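Local coordinates for protein serine acetyltransferase (Bacteroides vulgatus ATCC 8482, PDB 3F1X) that probably transfers an acetyl group to serine, as in other serine acetyltransferases, working as an acyltransferase of amino-acid biosynthesis, at residues N162-H167 and A197-H202. Residues are numbered along the deposited sequence; the frame is centred on the assembly and turned at random.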
loop_
_atom_site.group_PDB
_atom_site.type_symbol
_atom_site.label_atom_id
_atom_site.label_comp_id
_atom_site.label_asym_id
_atom_site.label_seq_id
_atom_site.Cartn_x
_atom_site.Cartn_y
_atom_site.Cartn_z
ATOM N N ASN A 162 -25.374 -4.527 5.524
ATOM C CA ASN A 162 -24.617 -5.779 5.594
ATOM C C ASN A 162 -25.575 -6.937 5.890
ATOM O O ASN A 162 -25.473 -8.014 5.296
ATOM C CB ASN A 162 -23.538 -5.718 6.692
ATOM C CG ASN A 162 -22.233 -5.081 6.215
ATOM O OD1 ASN A 162 -22.234 -4.021 5.589
ATOM N ND2 ASN A 162 -21.109 -5.721 6.534
ATOM N N TYR A 163 -26.495 -6.712 6.824
ATOM C CA TYR A 163 -27.483 -7.725 7.183
ATOM C C TYR A 163 -28.323 -8.161 5.976
ATOM O O TYR A 163 -28.405 -9.352 5.668
ATOM C CB TYR A 163 -28.437 -7.212 8.273
ATOM C CG TYR A 163 -29.745 -7.962 8.268
ATOM C CD1 TYR A 163 -29.812 -9.287 8.683
ATOM C CD2 TYR A 163 -30.893 -7.388 7.727
ATOM C CE1 TYR A 163 -30.997 -10.030 8.550
ATOM C CE2 TYR A 163 -32.074 -8.122 7.586
ATOM C CZ TYR A 163 -32.114 -9.436 7.996
ATOM O OH TYR A 163 -33.276 -10.151 7.827
ATOM N N ARG A 164 -28.963 -7.208 5.302
ATOM C CA ARG A 164 -29.795 -7.564 4.150
ATOM C C ARG A 164 -28.987 -8.246 3.057
ATOM O O ARG A 164 -29.496 -9.113 2.352
ATOM C CB ARG A 164 -30.531 -6.334 3.609
ATOM C CG ARG A 164 -31.541 -5.762 4.610
ATOM C CD ARG A 164 -32.610 -4.926 3.917
ATOM N NE ARG A 164 -33.441 -4.168 4.855
ATOM C CZ ARG A 164 -34.359 -4.700 5.657
ATOM N NH1 ARG A 164 -34.580 -6.010 5.648
ATOM N NH2 ARG A 164 -35.058 -3.920 6.467
ATOM N N ILE A 165 -27.721 -7.874 2.924
ATOM C CA ILE A 165 -26.866 -8.506 1.931
ATOM C C ILE A 165 -26.612 -9.959 2.342
ATOM O O ILE A 165 -26.722 -10.887 1.525
ATOM C CB ILE A 165 -25.517 -7.762 1.810
ATOM C CG1 ILE A 165 -25.717 -6.447 1.058
ATOM C CG2 ILE A 165 -24.490 -8.639 1.102
ATOM C CD1 ILE A 165 -24.519 -5.538 1.069
ATOM N N ALA A 166 -26.298 -10.146 3.623
ATOM C CA ALA A 166 -26.011 -11.460 4.168
ATOM C C ALA A 166 -27.236 -12.364 4.159
ATOM O O ALA A 166 -27.130 -13.547 3.863
ATOM C CB ALA A 166 -25.453 -11.329 5.594
ATOM N N HIS A 167 -28.395 -11.798 4.475
ATOM C CA HIS A 167 -29.634 -12.565 4.503
ATOM C C HIS A 167 -29.930 -13.169 3.133
ATOM O O HIS A 167 -30.263 -14.345 3.030
ATOM C CB HIS A 167 -30.799 -11.677 4.938
ATOM C CG HIS A 167 -32.074 -12.427 5.191
ATOM N ND1 HIS A 167 -33.232 -12.187 4.483
ATOM C CD2 HIS A 167 -32.383 -13.382 6.100
ATOM C CE1 HIS A 167 -34.199 -12.961 4.945
ATOM N NE2 HIS A 167 -33.710 -13.695 5.928
ATOM N N ALA A 197 -32.054 -13.751 10.923
ATOM C CA ALA A 197 -33.164 -12.951 11.418
ATOM C C ALA A 197 -34.007 -12.505 10.227
ATOM O O ALA A 197 -33.505 -12.419 9.107
ATOM C CB ALA A 197 -32.643 -11.731 12.172
ATOM N N GLN A 198 -35.286 -12.239 10.478
ATOM C CA GLN A 198 -36.213 -11.778 9.446
ATOM C C GLN A 198 -36.593 -10.353 9.840
ATOM O O GLN A 198 -37.092 -10.117 10.937
ATOM C CB GLN A 198 -37.450 -12.684 9.409
ATOM C CG GLN A 198 -38.511 -12.293 8.384
ATOM C CD GLN A 198 -38.033 -12.425 6.946
ATOM O OE1 GLN A 198 -37.200 -11.644 6.476
ATOM N NE2 GLN A 198 -38.562 -13.422 6.237
ATOM N N ILE A 199 -36.350 -9.397 8.950
ATOM C CA ILE A 199 -36.626 -8.013 9.282
ATOM C C ILE A 199 -37.397 -7.250 8.219
ATOM O O ILE A 199 -37.001 -7.207 7.050
ATOM C CB ILE A 199 -35.313 -7.266 9.582
ATOM C CG1 ILE A 199 -34.558 -7.982 10.709
ATOM C CG2 ILE A 199 -35.607 -5.828 9.966
ATOM C CD1 ILE A 199 -33.240 -7.317 11.079
ATOM N N GLY A 200 -38.485 -6.621 8.655
ATOM C CA GLY A 200 -39.335 -5.868 7.751
ATOM C C GLY A 200 -38.795 -4.547 7.233
ATOM O O GLY A 200 -37.674 -4.137 7.547
ATOM N N HIS A 201 -39.614 -3.872 6.433
ATOM C CA HIS A 201 -39.232 -2.597 5.841
ATOM C C HIS A 201 -39.196 -1.473 6.871
ATOM O O HIS A 201 -39.626 -1.642 8.012
ATOM C CB HIS A 201 -40.206 -2.234 4.712
ATOM C CG HIS A 201 -40.067 -3.095 3.495
ATOM N ND1 HIS A 201 -39.714 -4.427 3.562
ATOM C CD2 HIS A 201 -40.257 -2.823 2.182
ATOM C CE1 HIS A 201 -39.692 -4.937 2.343
ATOM N NE2 HIS A 201 -40.018 -3.985 1.488
ATOM N N HIS A 202 -38.670 -0.328 6.454
ATOM C CA HIS A 202 -38.577 0.839 7.321
ATOM C C HIS A 202 -38.037 0.468 8.698
ATOM O O HIS A 202 -38.598 0.841 9.722
ATOM C CB HIS A 202 -39.951 1.495 7.455
ATOM C CG HIS A 202 -40.516 1.975 6.156
ATOM N ND1 HIS A 202 -41.120 1.133 5.246
ATOM C CD2 HIS A 202 -40.522 3.205 5.589
ATOM C CE1 HIS A 202 -41.471 1.823 4.175
ATOM N NE2 HIS A 202 -41.120 3.083 4.357
HETATM O O HOH W 1 -35.434 -9.984 6.179
#
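Arg164 reaches from the helix with its chain extended from CG to NE and grips two successive carbonyls, Ile199 O and Gly200 O. Its NH1 bonds Ile199 O at 3.0 Å, nearly straight at 165°, with the oxygen in the guanidinium plane. Its NH2 bonds Gly200 O at 2.8 Å, more bent at 141°, with that oxygen tilted from the plane. A salt bridge from NE to Asp133 holds the group from helix 123-139. A leucine here would probably leave both carbonyls and Asp133 without their charged mate. The preceding residue, Tyr163, has CG anti to the backbone N (chi1 157°), which brings OH to donate to Ala197 O at 2.6 Å, from above the carbonyl plane. A water donates to Tyr163 OH (2.7 Å) and accepts from Ile199 N (3.0 Å), tying the hydroxyl to the strand. Ile199 CD1 lies over one face of the Tyr163 ring, a CH-pi contact 4.0 Å from its centroid, and Ala197 CB approaches Tyr163 CE1 at 4.3 Å. The contact thus docks helix 155-171 onto the first strand, 198-199, of a parallel sheet of the left-handed beta-helix, where the backbone of Gln198 pairs with Ser217 and Ile219 of the next coil.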